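Local coordinates for protein hydrolase, haloacid dehalogenase-like family (Pseudomonas syringae pv. tomato, PDB 3S6J) that is the haloacid dehalogenase-like hydrolase domain of a longer protein, binds calcium, and may act as a sugar phosphatase, at residues V25-E30 with A80-R85; V97-T102 with L213-H218; A205-E210 with L219-S224. All blocks are in the same frame, centred on the assembly; numbering follows the deposited sequence.

Interaction 1: V25-E30 with A80-R85; sequences VAAWKE and AQAYER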
loop_
_atom_site.group_PDB
_atom_site.type_symbol
_atom_site.label_atom_id
_atom_site.label_comp_id
_atom_site.label_asym_id
_atom_site.label_seq_id
_atom_site.Cartn_x
_atom_site.Cartn_y
_atom_site.Cartn_z
ATOM N N VAL E 25 -7.818 -2.030 4.625
ATOM C CA VAL E 25 -6.619 -2.194 5.443
ATOM C C VAL E 25 -6.777 -1.630 6.867
ATOM O O VAL E 25 -6.487 -2.313 7.853
ATOM C CB VAL E 25 -5.354 -1.577 4.757
ATOM C CG1 VAL E 25 -4.126 -1.807 5.615
ATOM C CG2 VAL E 25 -5.125 -2.196 3.400
ATOM N N ALA E 26 -7.236 -0.390 6.974
ATOM C CA ALA E 26 -7.373 0.268 8.274
ATOM C C ALA E 26 -8.370 -0.469 9.165
ATOM O O ALA E 26 -8.130 -0.661 10.367
ATOM C CB ALA E 26 -7.787 1.719 8.080
ATOM N N ALA E 27 -9.465 -0.922 8.558
ATOM C CA ALA E 27 -10.482 -1.712 9.250
ATOM C C ALA E 27 -9.928 -3.035 9.785
ATOM O O ALA E 27 -10.228 -3.424 10.918
ATOM C CB ALA E 27 -11.682 -1.967 8.333
ATOM N N TRP E 28 -9.156 -3.752 8.962
ATOM C CA TRP E 28 -8.524 -4.971 9.450
ATOM C C TRP E 28 -7.529 -4.676 10.571
ATOM O O TRP E 28 -7.477 -5.412 11.558
ATOM C CB TRP E 28 -7.868 -5.773 8.323
ATOM C CG TRP E 28 -8.876 -6.581 7.580
ATOM C CD1 TRP E 28 -9.273 -6.412 6.288
ATOM C CD2 TRP E 28 -9.677 -7.651 8.111
ATOM N NE1 TRP E 28 -10.249 -7.313 5.974
ATOM C CE2 TRP E 28 -10.518 -8.092 7.072
ATOM C CE3 TRP E 28 -9.751 -8.283 9.358
ATOM C CZ2 TRP E 28 -11.435 -9.140 7.239
ATOM C CZ3 TRP E 28 -10.658 -9.335 9.525
ATOM C CH2 TRP E 28 -11.486 -9.751 8.474
ATOM N N LYS E 29 -6.757 -3.596 10.417
ATOM C CA LYS E 29 -5.729 -3.240 11.388
ATOM C C LYS E 29 -6.327 -3.007 12.777
ATOM O O LYS E 29 -5.802 -3.479 13.784
ATOM C CB LYS E 29 -4.947 -2.002 10.933
ATOM C CG LYS E 29 -3.895 -1.534 11.937
ATOM C CD LYS E 29 -2.877 -2.654 12.238
ATOM C CE LYS E 29 -1.660 -2.075 12.941
ATOM N NZ LYS E 29 -0.877 -3.110 13.665
ATOM N N GLU E 30 -7.436 -2.286 12.799
ATOM C CA GLU E 30 -8.165 -1.958 14.017
ATOM C C GLU E 30 -8.772 -3.203 14.639
ATOM O O GLU E 30 -8.694 -3.401 15.864
ATOM C CB GLU E 30 -9.250 -0.932 13.682
ATOM C CG GLU E 30 -10.286 -0.719 14.750
ATOM C CD GLU E 30 -11.139 0.506 14.449
ATOM O OE1 GLU E 30 -10.795 1.248 13.505
ATOM O OE2 GLU E 30 -12.150 0.734 15.145
ATOM N N ALA E 80 -16.172 -5.462 9.945
ATOM C CA ALA E 80 -17.369 -4.853 9.358
ATOM C C ALA E 80 -17.712 -3.543 10.040
ATOM O O ALA E 80 -18.031 -2.560 9.386
ATOM C CB ALA E 80 -18.552 -5.793 9.435
ATOM N N GLN E 81 -17.644 -3.533 11.364
ATOM C CA GLN E 81 -17.969 -2.344 12.123
ATOM C C GLN E 81 -16.996 -1.208 11.816
ATOM O O GLN E 81 -17.423 -0.084 11.547
ATOM C CB GLN E 81 -18.029 -2.662 13.618
ATOM C CG GLN E 81 -19.248 -3.527 13.991
ATOM C CD GLN E 81 -18.988 -4.518 15.123
ATOM O OE1 GLN E 81 -18.275 -4.218 16.092
ATOM N NE2 GLN E 81 -19.578 -5.710 15.005
ATOM N N ALA E 82 -15.696 -1.490 11.839
ATOM C CA ALA E 82 -14.722 -0.444 11.536
ATOM C C ALA E 82 -14.895 0.059 10.107
ATOM O O ALA E 82 -14.750 1.250 9.844
ATOM C CB ALA E 82 -13.298 -0.915 11.782
ATOM N N TYR E 83 -15.218 -0.844 9.185
ATOM C CA TYR E 83 -15.417 -0.440 7.795
ATOM C C TYR E 83 -16.603 0.519 7.701
ATOM O O TYR E 83 -16.486 1.582 7.118
ATOM C CB TYR E 83 -15.636 -1.650 6.876
ATOM C CG TYR E 83 -15.424 -1.347 5.406
ATOM C CD1 TYR E 83 -16.502 -1.201 4.528
ATOM C CD2 TYR E 83 -14.140 -1.195 4.894
ATOM C CE1 TYR E 83 -16.301 -0.928 3.182
ATOM C CE2 TYR E 83 -13.927 -0.907 3.559
ATOM C CZ TYR E 83 -15.005 -0.777 2.709
ATOM O OH TYR E 83 -14.757 -0.492 1.388
ATOM N N GLU E 84 -17.738 0.136 8.275
ATOM C CA GLU E 84 -18.915 0.986 8.265
ATOM C C GLU E 84 -18.522 2.396 8.686
ATOM O O GLU E 84 -18.938 3.380 8.064
ATOM C CB GLU E 84 -19.999 0.450 9.215
ATOM C CG GLU E 84 -20.460 -0.986 8.940
ATOM C CD GLU E 84 -21.532 -1.467 9.930
ATOM O OE1 GLU E 84 -21.668 -2.708 10.129
ATOM O OE2 GLU E 84 -22.234 -0.598 10.516
ATOM N N ARG E 85 -17.714 2.505 9.739
ATOM C CA ARG E 85 -17.338 3.825 10.246
ATOM C C ARG E 85 -16.525 4.601 9.218
ATOM O O ARG E 85 -16.408 5.811 9.297
ATOM C CB ARG E 85 -16.588 3.718 11.577
ATOM C CG ARG E 85 -17.467 3.234 12.736
ATOM C CD ARG E 85 -16.762 3.294 14.081
ATOM N NE ARG E 85 -15.641 2.360 14.185
ATOM C CZ ARG E 85 -15.713 1.138 14.716
ATOM N NH1 ARG E 85 -16.867 0.676 15.196
ATOM N NH2 ARG E 85 -14.625 0.371 14.758
#
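A27 and A82 mark the approach of two helices: the axes of segments 25-30 and 80-85 come within 8.2 Å, at 137° between their N-to-C directions, with the CA atoms of these two alanines 5.0 Å apart. Both point their CB toward the partner helix. The CB of A82 lies 3.9 Å from the CA of A27, while the CB of A27 meets the backbone N of Y83 at 3.8 Å, so backbone as well as methyl groups takes part in the packing. A27 CB also lies at the edge of the Y83 ring, near its plane; the hydroxyl of Y83 is hydrogen-bonded to N124.

Toward the surface the packing turns polar. E30 carries its CG anti to the backbone N (chi1 167°), and the extended chain beyond it passes A82, with CD 3.7 Å from A82 CB. Its OE2 forms a salt bridge with R85 NH2 at 2.5 Å, meeting the guanidinium at its edge, near its plane. The two planar groups are turned 26° apart. The hydrogen bond in this pair is weak and the distance unusually short, which makes its exact geometry doubtful.

Helices 21-34 and 69-85 belong to the helical cap expected in this family between the first two strands of the core. The small methyl groups permit close backbone packing inside it, whereas the exposed ion pair adds charge complementarity where solvent should weaken its attraction.

Interaction 2: V97-T102 with L213-H218; sequences VELLET and LDLLNH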
loop_
_atom_site.group_PDB
_atom_site.type_symbol
_atom_site.label_atom_id
_atom_site.label_comp_id
_atom_site.label_asym_id
_atom_site.label_seq_id
_atom_site.Cartn_x
_atom_site.Cartn_y
_atom_site.Cartn_z
ATOM N N VAL E 97 -16.946 4.740 -13.364
ATOM C CA VAL E 97 -18.319 4.855 -13.830
ATOM C C VAL E 97 -18.337 4.946 -15.353
ATOM O O VAL E 97 -19.086 4.224 -16.016
ATOM C CB VAL E 97 -19.024 6.081 -13.209
ATOM C CG1 VAL E 97 -20.259 6.436 -14.008
ATOM C CG2 VAL E 97 -19.376 5.806 -11.745
ATOM N N GLU E 98 -17.496 5.815 -15.906
ATOM C CA GLU E 98 -17.441 5.973 -17.353
ATOM C C GLU E 98 -17.157 4.669 -18.083
ATOM O O GLU E 98 -17.698 4.445 -19.174
ATOM C CB GLU E 98 -16.405 7.008 -17.770
ATOM C CG GLU E 98 -16.308 7.160 -19.281
ATOM C CD GLU E 98 -15.423 8.316 -19.681
ATOM O OE1 GLU E 98 -14.760 8.852 -18.774
ATOM O OE2 GLU E 98 -15.393 8.697 -20.885
ATOM N N LEU E 99 -16.309 3.815 -17.498
ATOM C CA LEU E 99 -16.010 2.508 -18.096
ATOM C C LEU E 99 -17.270 1.664 -18.106
ATOM O O LEU E 99 -17.605 1.038 -19.113
ATOM C CB LEU E 99 -14.886 1.783 -17.344
ATOM C CG LEU E 99 -14.500 0.380 -17.850
ATOM C CD1 LEU E 99 -14.112 0.404 -19.343
ATOM C CD2 LEU E 99 -13.386 -0.265 -17.007
ATOM N N LEU E 100 -17.985 1.657 -16.986
ATOM C CA LEU E 100 -19.189 0.832 -16.884
ATOM C C LEU E 100 -20.256 1.324 -17.856
ATOM O O LEU E 100 -20.890 0.525 -18.544
ATOM C CB LEU E 100 -19.720 0.805 -15.455
ATOM C CG LEU E 100 -18.856 0.024 -14.457
ATOM C CD1 LEU E 100 -19.358 0.237 -13.037
ATOM C CD2 LEU E 100 -18.812 -1.476 -14.818
ATOM N N GLU E 101 -20.425 2.645 -17.917
ATOM C CA GLU E 101 -21.317 3.278 -18.880
ATOM C C GLU E 101 -20.928 2.942 -20.321
ATOM O O GLU E 101 -21.799 2.675 -21.158
ATOM C CB GLU E 101 -21.328 4.795 -18.673
ATOM C CG GLU E 101 -21.945 5.213 -17.348
ATOM C CD GLU E 101 -22.057 6.722 -17.177
ATOM O OE1 GLU E 101 -21.195 7.465 -17.701
ATOM O OE2 GLU E 101 -23.012 7.163 -16.498
ATOM N N THR E 102 -19.628 2.940 -20.608
ATOM C CA THR E 102 -19.161 2.590 -21.948
ATOM C C THR E 102 -19.585 1.176 -22.328
ATOM O O THR E 102 -20.052 0.945 -23.442
ATOM C CB THR E 102 -17.647 2.728 -22.096
ATOM O OG1 THR E 102 -17.255 4.071 -21.783
ATOM C CG2 THR E 102 -17.222 2.415 -23.530
ATOM N N LEU E 213 -9.678 4.372 -15.864
ATOM C CA LEU E 213 -9.552 5.321 -16.963
ATOM C C LEU E 213 -8.423 4.877 -17.868
ATOM O O LEU E 213 -8.549 4.903 -19.101
ATOM C CB LEU E 213 -9.299 6.747 -16.459
ATOM C CG LEU E 213 -9.179 7.889 -17.488
ATOM C CD1 LEU E 213 -10.472 8.092 -18.268
ATOM C CD2 LEU E 213 -8.790 9.213 -16.816
ATOM N N ASP E 214 -7.315 4.470 -17.259
ATOM C CA ASP E 214 -6.162 4.062 -18.045
ATOM C C ASP E 214 -6.539 2.838 -18.856
ATOM O O ASP E 214 -6.220 2.732 -20.040
ATOM C CB ASP E 214 -4.952 3.773 -17.158
ATOM C CG ASP E 214 -3.679 3.615 -17.964
ATOM O OD1 ASP E 214 -3.681 4.081 -19.137
ATOM O OD2 ASP E 214 -2.694 3.028 -17.436
ATOM N N LEU E 215 -7.248 1.918 -18.208
ATOM C CA LEU E 215 -7.708 0.709 -18.878
ATOM C C LEU E 215 -8.673 1.061 -20.013
ATOM O O LEU E 215 -8.582 0.521 -21.118
ATOM C CB LEU E 215 -8.379 -0.214 -17.864
ATOM C CG LEU E 215 -9.235 -1.369 -18.376
ATOM C CD1 LEU E 215 -8.475 -2.246 -19.331
ATOM C CD2 LEU E 215 -9.701 -2.172 -17.194
ATOM N N LEU E 216 -9.600 1.967 -19.730
ATOM C CA LEU E 216 -10.592 2.390 -20.715
ATOM C C LEU E 216 -9.911 2.906 -21.982
ATOM O O LEU E 216 -10.327 2.584 -23.093
ATOM C CB LEU E 216 -11.514 3.463 -20.119
ATOM C CG LEU E 216 -12.459 4.275 -21.019
ATOM C CD1 LEU E 216 -13.336 3.405 -21.917
ATOM C CD2 LEU E 216 -13.326 5.181 -20.142
ATOM N N ASN E 217 -8.855 3.692 -21.787
ATOM C CA ASN E 217 -8.093 4.295 -22.875
ATOM C C ASN E 217 -7.310 3.285 -23.686
ATOM O O ASN E 217 -6.842 3.601 -24.761
ATOM C CB ASN E 217 -7.128 5.351 -22.323
ATOM C CG ASN E 217 -7.830 6.656 -21.978
ATOM O OD1 ASN E 217 -8.880 6.964 -22.534
ATOM N ND2 ASN E 217 -7.254 7.427 -21.054
ATOM N N HIS E 218 -7.157 2.074 -23.160
ATOM C CA HIS E 218 -6.433 1.020 -23.855
ATOM C C HIS E 218 -7.299 -0.202 -24.085
ATOM O O HIS E 218 -6.787 -1.297 -24.343
ATOM C CB HIS E 218 -5.208 0.609 -23.051
ATOM C CG HIS E 218 -4.212 1.708 -22.903
ATOM N ND1 HIS E 218 -3.102 1.815 -23.712
ATOM C CD2 HIS E 218 -4.189 2.778 -22.079
ATOM C CE1 HIS E 218 -2.426 2.898 -23.376
ATOM N NE2 HIS E 218 -3.057 3.493 -22.380
#
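L99 and L216 join two helices that flank the parallel sheet of the Rossmann-like core: helix 96-105, which precedes the sheet strand 110-113, and helix 212-217, which follows the outermost strand 207-209. Their short segments run in broadly the same direction, with 36° between them and 9.5 Å between the axes at closest approach. This spacing is filled by side chains, foremost L216.

L216 sends its two branches to different neighbours. Its CD1 meets CD1 of L99 at 4.0 Å as the two side chains slide past each other in opposite directions, and the same methyl reaches OG1 of T102. Its other branch, CD2, packs against the aliphatic part of E98, 3.7 Å from CG; here the side chains cross at about a right angle. With CG anti to the backbone N (chi1 179°), the E98 chain extends past L216 CD2. Deeper in the contact L99 CD2 touches L215 CD2 at 4.2 Å, and these two leucines also pack on sheet residues, L99 on F11 and L215 on Y209.

The hydroxyl of T102 has a partner in its own helix, donating from OG1 to the carbonyl O of E98 at 2.7 Å. That oxygen also accepts the backbone N-H of T102, and the two donors arrive from opposite faces of the carbonyl plane. The polar OG1 is thereby satisfied beside a leucine methyl.

Two roughly parallel helices packed side by side against a parallel sheet are the usual layering of a Rossmann-like alpha/beta core, the fold of the haloacid dehalogenase-like hydrolases.

Interaction 3: A205-E210 with L219-S224; sequences ALRVYE and LDEIAS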
loop_
_atom_site.group_PDB
_atom_site.type_symbol
_atom_site.label_atom_id
_atom_site.label_comp_id
_atom_site.label_asym_id
_atom_site.label_seq_id
_atom_site.Cartn_x
_atom_site.Cartn_y
_atom_site.Cartn_z
ATOM N N ALA E 205 -1.091 -11.352 -14.463
ATOM C CA ALA E 205 -1.664 -10.281 -15.281
ATOM C C ALA E 205 -1.036 -10.239 -16.682
ATOM O O ALA E 205 0.186 -10.325 -16.821
ATOM C CB ALA E 205 -1.541 -8.944 -14.579
ATOM N N LEU E 206 -1.882 -10.155 -17.712
ATOM C CA LEU E 206 -1.418 -10.067 -19.095
ATOM C C LEU E 206 -1.056 -8.630 -19.461
ATOM O O LEU E 206 -0.113 -8.403 -20.218
ATOM C CB LEU E 206 -2.461 -10.615 -20.076
ATOM C CG LEU E 206 -2.065 -10.580 -21.569
ATOM C CD1 LEU E 206 -0.827 -11.457 -21.861
ATOM C CD2 LEU E 206 -3.216 -11.022 -22.443
ATOM N N ARG E 207 -1.828 -7.675 -18.927
ATOM C CA ARG E 207 -1.547 -6.247 -19.039
ATOM C C ARG E 207 -1.799 -5.642 -17.675
ATOM O O ARG E 207 -2.587 -6.166 -16.887
ATOM C CB ARG E 207 -2.507 -5.568 -20.023
ATOM C CG ARG E 207 -2.363 -5.990 -21.480
ATOM C CD ARG E 207 -1.153 -5.350 -22.107
ATOM N NE ARG E 207 0.054 -6.075 -21.754
ATOM C CZ ARG E 207 1.276 -5.740 -22.154
ATOM N NH1 ARG E 207 1.468 -4.675 -22.944
ATOM N NH2 ARG E 207 2.311 -6.481 -21.772
ATOM N N VAL E 208 -1.147 -4.530 -17.394
ATOM C CA VAL E 208 -1.417 -3.799 -16.181
ATOM C C VAL E 208 -1.647 -2.306 -16.496
ATOM O O VAL E 208 -0.869 -1.697 -17.213
ATOM C CB VAL E 208 -0.260 -3.954 -15.186
ATOM C CG1 VAL E 208 -0.356 -2.891 -14.082
ATOM C CG2 VAL E 208 -0.221 -5.381 -14.629
ATOM N N TYR E 209 -2.729 -1.743 -15.960
ATOM C CA TYR E 209 -3.048 -0.334 -16.145
ATOM C C TYR E 209 -3.134 0.381 -14.806
ATOM O O TYR E 209 -3.290 -0.259 -13.745
ATOM C CB TYR E 209 -4.365 -0.208 -16.908
ATOM C CG TYR E 209 -4.288 -0.914 -18.240
ATOM C CD1 TYR E 209 -3.511 -0.395 -19.285
ATOM C CD2 TYR E 209 -4.960 -2.098 -18.448
ATOM C CE1 TYR E 209 -3.417 -1.035 -20.498
ATOM C CE2 TYR E 209 -4.865 -2.755 -19.664
ATOM C CZ TYR E 209 -4.094 -2.213 -20.677
ATOM O OH TYR E 209 -4.010 -2.878 -21.863
ATOM N N GLU E 210 -3.054 1.705 -14.837
ATOM C CA GLU E 210 -3.123 2.472 -13.599
ATOM C C GLU E 210 -4.437 2.302 -12.868
ATOM O O GLU E 210 -4.464 1.996 -11.668
ATOM C CB GLU E 210 -2.880 3.943 -13.862
ATOM C CG GLU E 210 -1.473 4.200 -14.326
ATOM C CD GLU E 210 -1.194 5.666 -14.515
ATOM O OE1 GLU E 210 -2.156 6.436 -14.724
ATOM O OE2 GLU E 210 -0.006 6.050 -14.450
ATOM N N LEU E 219 -8.612 -0.016 -23.994
ATOM C CA LEU E 219 -9.548 -1.128 -24.086
ATOM C C LEU E 219 -9.306 -2.041 -25.304
ATOM O O LEU E 219 -9.541 -3.259 -25.246
ATOM C CB LEU E 219 -10.977 -0.594 -24.080
ATOM C CG LEU E 219 -12.067 -1.552 -23.616
ATOM C CD1 LEU E 219 -11.754 -2.055 -22.216
ATOM C CD2 LEU E 219 -13.438 -0.858 -23.677
ATOM N N ASP E 220 -8.830 -1.458 -26.396
ATOM C CA ASP E 220 -8.570 -2.216 -27.626
ATOM C C ASP E 220 -7.424 -3.214 -27.516
ATOM O O ASP E 220 -7.452 -4.252 -28.169
ATOM C CB ASP E 220 -8.293 -1.272 -28.798
ATOM C CG ASP E 220 -9.506 -0.451 -29.174
ATOM O OD1 ASP E 220 -10.635 -0.998 -29.089
ATOM O OD2 ASP E 220 -9.329 0.739 -29.550
ATOM N N GLU E 221 -6.409 -2.885 -26.720
ATOM C CA GLU E 221 -5.254 -3.767 -26.520
ATOM C C GLU E 221 -5.683 -5.113 -25.954
ATOM O O GLU E 221 -4.979 -6.122 -26.088
ATOM C CB GLU E 221 -4.253 -3.152 -25.531
ATOM C CG GLU E 221 -3.506 -1.906 -26.033
ATOM C CD GLU E 221 -2.402 -1.455 -25.065
ATOM O OE1 GLU E 221 -2.470 -1.788 -23.853
ATOM O OE2 GLU E 221 -1.467 -0.755 -25.516
ATOM N N ILE E 222 -6.843 -5.133 -25.318
ATOM C CA ILE E 222 -7.098 -6.195 -24.385
ATOM C C ILE E 222 -8.505 -6.787 -24.457
ATOM O O ILE E 222 -8.760 -7.853 -23.887
ATOM C CB ILE E 222 -6.748 -5.704 -22.943
ATOM C CG1 ILE E 222 -6.443 -6.901 -22.053
ATOM C CG2 ILE E 222 -7.843 -4.732 -22.380
ATOM C CD1 ILE E 222 -5.395 -7.831 -22.645
ATOM N N ALA E 223 -9.412 -6.108 -25.158
ATOM C CA ALA E 223 -10.804 -6.564 -25.268
ATOM C C ALA E 223 -11.350 -6.438 -26.698
ATOM O O ALA E 223 -10.909 -5.588 -27.462
ATOM C CB ALA E 223 -11.706 -5.809 -24.270
ATOM N N SER E 224 -12.298 -7.305 -27.049
ATOM C CA SER E 224 -12.950 -7.267 -28.361
ATOM C C SER E 224 -14.338 -6.657 -28.229
ATOM O O SER E 224 -15.211 -7.265 -27.593
ATOM C CB SER E 224 -13.101 -8.679 -28.929
ATOM O OG SER E 224 -11.847 -9.293 -29.124
#
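The ring of Y209 receives OE1 of E221 at its edge, in plane, while CG2 of I222 approaches the ring obliquely, with CE2 of Y209 4.5 Å away. L215 CD1 and H218 CB, from the intervening helix and turn, also pack against the ring. The contact links the outermost strand of the parallel Rossmann-like sheet, 207-209, with a short, loosely hydrogen-bonded helical turn, 219-222, close to the C-terminal end of the model.

Y209 starts toward that turn, and CG lies anti to the carbonyl carbon (chi1 -58°); its hydroxyl donates to E221 OE1 at 2.7 Å. The oxygen uses its anti lone pair, the one away from the other carboxylate oxygen, and the ring and carboxylate planes stand 40° apart. The phenol thus ties a largely buried ring to an exposed acid.

I222 contributes the apolar half. Its CD1 touches two neighbours, 3.7 Å from CG of R207 and 3.9 Å from CD2 of L206; the side chains of L206 and I222 slide past each other in opposite directions. I222 also packs on V188 of the adjacent strand 186-190, so the turn rests on more than the edge strand. Beyond the contact, E210 forms a salt bridge with R43 of the second subunit, placing the residue just after this strand at the subunit interface.

R207 crosses E221 at about a right angle, but their charged atoms stay apart, with NH1 5.0 Å from OE1; any attraction is probably modest. Its chain instead bends at chi2 and chi3 back on its own backbone, where NE donates to the carbonyl O of L206 at 2.8 Å, with that oxygen in the guanidinium plane and an almost straight N-H...O angle of 175°.

How the interactions relate
Interactions 2 and 3 are neighbours, with centres 11 Å apart and their segments alternating along the chain. Residues of interaction 2 pack on the Y209 ring of interaction 3: H218 CB lies 3.5 Å from Y209 CE1, and L215 CD1 is 3.6 Å from Y209 CD2. Interaction 2 sets helix 212-217 against helix 96-105, and interaction 3 returns the C-terminal turn to the edge strand. Interaction 1 stands apart in the helical cap, its centre about 29 Å from that of interaction 2 and 32 Å from that of interaction 3. The Y83 side chain comes within about 4 Å of that of D14, a calcium ligand; a bound calcium is about 10 Å from the Y83 side chain and 13 Å from that of L215.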